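Local coordinates for glycosyl hydrolases family 31 family protein (Aspergillus niger, PDB 6DRU) that hydrolyses xyloglucan oligosaccharides, releasing alpha-xylose from the glucose at their non-reducing end, at residues Glu539-Pro552 with Tyr643-Pro657. Residues are numbered along the deposited sequence; the frame is centred on the assembly and turned at random.
Sequences ELYVRWLAWTTFLP and YMFGPRLLVSPVTLP. With NAG (2-acetamido-2-deoxy-beta-D-glucopyranose), chain E.
Phe550 packs its CB against Val651 CG2 at 3.7 Å, while Leu649 CD1 meets the edge of the Phe550 ring. Beside it the Phe645 ring lies with one face over the Phe550–Leu551 peptide, and the Phe645 side chain also touches Leu599 of helix 596-609. The Trp547 indole is clasped between Pro653 CG, 3.6 Å from the centroid of its five-membered ring in a CH-pi contact, and Leu551 CD1 on the opposite face. With CG anti to the backbone N (chi1 174°), the indole reaches Tyr643, and Trp547 NE1 donates to Tyr643 OH over 2.9 Å along a bent path (130°). Tyr643 OH is also modelled near Phe550 O, unreliably close; the phenol probably bridges the helix and the turn that follows. Farther along, Val654 CG1 lies over the centre of the Arg543 guanidinium, whose NH2 is bonded to Ala696 O. A water accepts from Arg543 NE and donates to Glu539 OE2 and Leu656 O; Glu539 OE2 also takes the N-H of Asn658. Apolar packing supplies most of the contact, while the indole N-H bond and shared water probably fix how TIM-barrel helix 535-548 sits against C-terminal-domain hairpin 643-651 and the extended segment 652-657.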
# COMPACT_ATOMS: atom_id res chain seq x y z
N GLU A 539 2.54 32.50 -44.30
CA GLU A 539 1.80 31.53 -45.09
C GLU A 539 1.06 30.54 -44.20
O GLU A 539 -0.13 30.27 -44.39
CB GLU A 539 2.74 30.79 -46.04
CG GLU A 539 2.05 29.77 -46.93
CD GLU A 539 3.04 28.84 -47.62
OE1 GLU A 539 4.23 28.87 -47.26
OE2 GLU A 539 2.61 28.09 -48.53
N LEU A 540 1.76 29.99 -43.20
CA LEU A 540 1.15 29.03 -42.29
C LEU A 540 -0.03 29.64 -41.54
O LEU A 540 -1.08 29.00 -41.39
CB LEU A 540 2.19 28.50 -41.31
CG LEU A 540 1.68 27.57 -40.21
CD1 LEU A 540 0.93 26.38 -40.79
CD2 LEU A 540 2.83 27.10 -39.33
N TYR A 541 0.13 30.88 -41.05
CA TYR A 541 -0.93 31.49 -40.26
C TYR A 541 -2.19 31.72 -41.09
O TYR A 541 -3.31 31.49 -40.62
CB TYR A 541 -0.46 32.81 -39.65
CG TYR A 541 -1.52 33.49 -38.82
CD1 TYR A 541 -1.80 33.07 -37.53
CD2 TYR A 541 -2.27 34.53 -39.34
CE1 TYR A 541 -2.78 33.68 -36.77
CE2 TYR A 541 -3.26 35.15 -38.60
CZ TYR A 541 -3.50 34.72 -37.31
OH TYR A 541 -4.48 35.33 -36.55
N VAL A 542 -2.03 32.17 -42.34
CA VAL A 542 -3.19 32.45 -43.18
C VAL A 542 -3.92 31.16 -43.51
O VAL A 542 -5.16 31.13 -43.54
CB VAL A 542 -2.76 33.22 -44.44
CG1 VAL A 542 -3.90 33.29 -45.44
CG2 VAL A 542 -2.30 34.63 -44.06
N ARG A 543 -3.18 30.08 -43.76
CA ARG A 543 -3.82 28.78 -43.93
C ARG A 543 -4.55 28.36 -42.66
O ARG A 543 -5.68 27.85 -42.72
CB ARG A 543 -2.77 27.73 -44.30
CG ARG A 543 -2.10 27.95 -45.65
CD ARG A 543 -3.08 27.78 -46.79
NE ARG A 543 -2.39 27.61 -48.07
CZ ARG A 543 -3.01 27.46 -49.23
NH1 ARG A 543 -4.34 27.46 -49.28
NH2 ARG A 543 -2.31 27.31 -50.35
N TRP A 544 -3.93 28.58 -41.50
CA TRP A 544 -4.52 28.17 -40.23
C TRP A 544 -5.74 29.02 -39.89
O TRP A 544 -6.79 28.50 -39.50
CB TRP A 544 -3.47 28.25 -39.13
CG TRP A 544 -3.65 27.27 -38.01
CD1 TRP A 544 -4.83 26.91 -37.41
CD2 TRP A 544 -2.62 26.54 -37.33
NE1 TRP A 544 -4.59 26.00 -36.41
CE2 TRP A 544 -3.24 25.76 -36.35
CE3 TRP A 544 -1.23 26.48 -37.47
CZ2 TRP A 544 -2.52 24.91 -35.50
CZ3 TRP A 544 -0.52 25.64 -36.63
CH2 TRP A 544 -1.16 24.87 -35.66
N LEU A 545 -5.60 30.35 -40.02
CA LEU A 545 -6.71 31.25 -39.72
C LEU A 545 -7.91 30.97 -40.61
O LEU A 545 -9.06 31.09 -40.17
CB LEU A 545 -6.25 32.70 -39.87
CG LEU A 545 -7.11 33.85 -39.33
CD1 LEU A 545 -8.21 34.25 -40.30
CD2 LEU A 545 -7.71 33.48 -37.98
N ALA A 546 -7.67 30.60 -41.87
CA ALA A 546 -8.77 30.27 -42.77
C ALA A 546 -9.54 29.05 -42.28
O ALA A 546 -10.77 29.00 -42.41
CB ALA A 546 -8.24 30.04 -44.18
N TRP A 547 -8.84 28.07 -41.71
CA TRP A 547 -9.51 26.87 -41.22
C TRP A 547 -10.41 27.17 -40.04
O TRP A 547 -11.50 26.60 -39.92
CB TRP A 547 -8.47 25.81 -40.85
CG TRP A 547 -9.07 24.59 -40.22
CD1 TRP A 547 -10.19 23.93 -40.62
CD2 TRP A 547 -8.57 23.89 -39.08
NE1 TRP A 547 -10.43 22.86 -39.79
CE2 TRP A 547 -9.45 22.81 -38.84
CE3 TRP A 547 -7.47 24.06 -38.23
CZ2 TRP A 547 -9.26 21.91 -37.79
CZ3 TRP A 547 -7.28 23.17 -37.19
CH2 TRP A 547 -8.17 22.11 -36.98
N THR A 548 -9.98 28.06 -39.15
CA THR A 548 -10.77 28.37 -37.96
C THR A 548 -12.11 29.00 -38.32
O THR A 548 -13.02 29.01 -37.48
CB THR A 548 -9.99 29.30 -37.03
OG1 THR A 548 -9.83 30.58 -37.66
CG2 THR A 548 -8.62 28.72 -36.73
N THR A 549 -12.26 29.53 -39.53
CA THR A 549 -13.56 30.02 -39.98
C THR A 549 -14.59 28.89 -40.00
O THR A 549 -15.77 29.12 -39.72
CB THR A 549 -13.45 30.65 -41.36
OG1 THR A 549 -12.30 31.50 -41.41
CG2 THR A 549 -14.69 31.48 -41.68
N PHE A 550 -14.15 27.68 -40.33
CA PHE A 550 -15.06 26.54 -40.43
C PHE A 550 -14.84 25.58 -39.26
O PHE A 550 -14.67 24.37 -39.45
CB PHE A 550 -14.86 25.83 -41.77
CG PHE A 550 -15.03 26.75 -42.95
CD1 PHE A 550 -16.27 26.95 -43.52
CD2 PHE A 550 -13.94 27.42 -43.48
CE1 PHE A 550 -16.43 27.80 -44.59
CE2 PHE A 550 -14.09 28.27 -44.56
CZ PHE A 550 -15.34 28.46 -45.12
N LEU A 551 -14.84 26.13 -38.05
CA LEU A 551 -14.76 25.40 -36.80
C LEU A 551 -15.86 25.89 -35.88
O LEU A 551 -16.42 26.97 -36.09
CB LEU A 551 -13.39 25.60 -36.12
CG LEU A 551 -12.21 24.84 -36.72
CD1 LEU A 551 -10.93 25.21 -36.01
CD2 LEU A 551 -12.47 23.34 -36.63
N PRO A 552 -16.23 25.10 -34.86
CA PRO A 552 -17.32 25.53 -33.97
C PRO A 552 -17.12 26.91 -33.38
O PRO A 552 -18.10 27.64 -33.19
CB PRO A 552 -17.32 24.44 -32.89
CG PRO A 552 -16.84 23.23 -33.61
CD PRO A 552 -15.79 23.72 -34.57
N TYR A 643 -13.64 16.83 -43.12
CA TYR A 643 -14.82 16.66 -42.28
C TYR A 643 -15.96 17.49 -42.84
O TYR A 643 -15.76 18.41 -43.64
CB TYR A 643 -14.53 17.08 -40.83
CG TYR A 643 -14.21 18.55 -40.67
CD1 TYR A 643 -12.92 19.02 -40.87
CD2 TYR A 643 -15.19 19.46 -40.30
CE1 TYR A 643 -12.62 20.36 -40.72
CE2 TYR A 643 -14.90 20.80 -40.14
CZ TYR A 643 -13.61 21.24 -40.35
OH TYR A 643 -13.32 22.58 -40.20
N MET A 644 -17.17 17.14 -42.41
CA MET A 644 -18.36 17.92 -42.72
C MET A 644 -18.60 18.92 -41.60
O MET A 644 -18.86 18.52 -40.46
CB MET A 644 -19.57 17.00 -42.91
CG MET A 644 -19.51 16.14 -44.16
SD MET A 644 -19.79 17.02 -45.71
CE MET A 644 -21.50 17.52 -45.52
N PHE A 645 -18.50 20.21 -41.91
CA PHE A 645 -18.82 21.27 -40.96
C PHE A 645 -20.29 21.61 -41.14
O PHE A 645 -20.67 22.37 -42.04
CB PHE A 645 -17.93 22.48 -41.18
CG PHE A 645 -18.11 23.55 -40.14
CD1 PHE A 645 -17.85 23.29 -38.81
CD2 PHE A 645 -18.54 24.82 -40.50
CE1 PHE A 645 -18.01 24.27 -37.85
CE2 PHE A 645 -18.70 25.80 -39.54
CZ PHE A 645 -18.44 25.52 -38.22
N GLY A 646 -21.13 21.04 -40.28
CA GLY A 646 -22.56 21.09 -40.48
C GLY A 646 -22.99 20.09 -41.53
O GLY A 646 -22.18 19.28 -42.00
N PRO A 647 -24.26 20.13 -41.93
CA PRO A 647 -24.76 19.14 -42.89
C PRO A 647 -24.41 19.43 -44.35
O PRO A 647 -24.60 18.54 -45.19
CB PRO A 647 -26.28 19.19 -42.68
CG PRO A 647 -26.54 20.58 -42.24
CD PRO A 647 -25.34 20.99 -41.41
N ARG A 648 -23.91 20.62 -44.67
CA ARG A 648 -23.75 21.01 -46.07
C ARG A 648 -22.31 21.28 -46.49
O ARG A 648 -22.00 21.10 -47.66
CB ARG A 648 -24.59 22.26 -46.37
CG ARG A 648 -26.06 22.13 -46.02
CD ARG A 648 -26.83 21.38 -47.10
NE ARG A 648 -28.20 21.07 -46.70
CZ ARG A 648 -29.27 21.70 -47.18
NH1 ARG A 648 -29.14 22.66 -48.08
NH2 ARG A 648 -30.48 21.36 -46.76
N LEU A 649 -21.43 21.69 -45.58
CA LEU A 649 -20.08 22.09 -45.94
C LEU A 649 -19.10 20.94 -45.73
O LEU A 649 -19.16 20.23 -44.72
CB LEU A 649 -19.64 23.30 -45.12
CG LEU A 649 -20.37 24.61 -45.40
CD1 LEU A 649 -19.90 25.71 -44.46
CD2 LEU A 649 -20.18 25.03 -46.85
N LEU A 650 -18.20 20.76 -46.70
CA LEU A 650 -17.10 19.81 -46.59
C LEU A 650 -15.79 20.59 -46.62
O LEU A 650 -15.50 21.27 -47.60
CB LEU A 650 -17.14 18.78 -47.72
CG LEU A 650 -15.94 17.83 -47.79
CD1 LEU A 650 -16.10 16.68 -46.81
CD2 LEU A 650 -15.73 17.31 -49.20
N VAL A 651 -15.00 20.47 -45.55
CA VAL A 651 -13.81 21.28 -45.35
C VAL A 651 -12.58 20.38 -45.38
O VAL A 651 -12.63 19.24 -44.91
CB VAL A 651 -13.89 22.07 -44.03
CG1 VAL A 651 -12.68 23.00 -43.87
CG2 VAL A 651 -15.19 22.86 -43.96
N SER A 652 -11.48 20.90 -45.93
CA SER A 652 -10.20 20.19 -45.94
C SER A 652 -9.09 21.23 -45.96
O SER A 652 -8.81 21.84 -47.01
CB SER A 652 -10.09 19.25 -47.14
OG SER A 652 -8.81 18.64 -47.18
N PRO A 653 -8.43 21.47 -44.83
CA PRO A 653 -7.40 22.51 -44.78
C PRO A 653 -6.14 22.10 -45.53
O PRO A 653 -5.81 20.92 -45.66
CB PRO A 653 -7.12 22.66 -43.27
CG PRO A 653 -8.24 21.96 -42.58
CD PRO A 653 -8.68 20.88 -43.51
N VAL A 654 -5.43 23.12 -46.02
CA VAL A 654 -4.14 22.91 -46.66
C VAL A 654 -3.07 22.84 -45.58
O VAL A 654 -2.86 23.81 -44.84
CB VAL A 654 -3.84 24.02 -47.68
CG1 VAL A 654 -2.40 23.91 -48.17
CG2 VAL A 654 -4.80 23.93 -48.85
N THR A 655 -2.39 21.70 -45.49
CA THR A 655 -1.43 21.45 -44.42
C THR A 655 0.01 21.40 -44.91
O THR A 655 0.88 20.84 -44.23
CB THR A 655 -1.78 20.15 -43.70
OG1 THR A 655 -1.57 19.04 -44.59
CG2 THR A 655 -3.24 20.16 -43.26
N LEU A 656 0.29 21.99 -46.07
CA LEU A 656 1.64 22.01 -46.62
C LEU A 656 1.94 23.39 -47.18
O LEU A 656 1.04 24.08 -47.65
CB LEU A 656 1.82 20.95 -47.72
CG LEU A 656 1.84 19.50 -47.27
CD1 LEU A 656 1.97 18.57 -48.47
CD2 LEU A 656 2.97 19.26 -46.28
N PRO A 657 3.20 23.80 -47.14
CA PRO A 657 3.57 25.11 -47.69
C PRO A 657 3.82 25.04 -49.18
O PRO A 657 4.09 23.99 -49.75
CB PRO A 657 4.86 25.45 -46.93
CG PRO A 657 5.49 24.12 -46.70
CD PRO A 657 4.35 23.13 -46.51
C1 NAG E . -0.97 12.70 -43.80
C2 NAG E . -0.01 13.87 -43.75
C3 NAG E . 1.36 13.47 -43.34
C4 NAG E . 1.31 12.62 -42.09
C5 NAG E . 0.38 11.45 -42.31
C6 NAG E . 0.33 10.59 -41.07
C7 NAG E . -0.43 15.82 -45.19
C8 NAG E . -0.38 16.48 -46.55
N2 NAG E . 0.04 14.49 -45.02
O3 NAG E . 2.14 14.62 -43.14
O4 NAG E . 2.60 12.15 -41.77
O5 NAG E . -0.90 11.96 -42.61
O6 NAG E . -1.00 10.46 -40.63
O7 NAG E . -0.88 16.43 -44.24
O HOH W 1 0.31 26.48 -48.80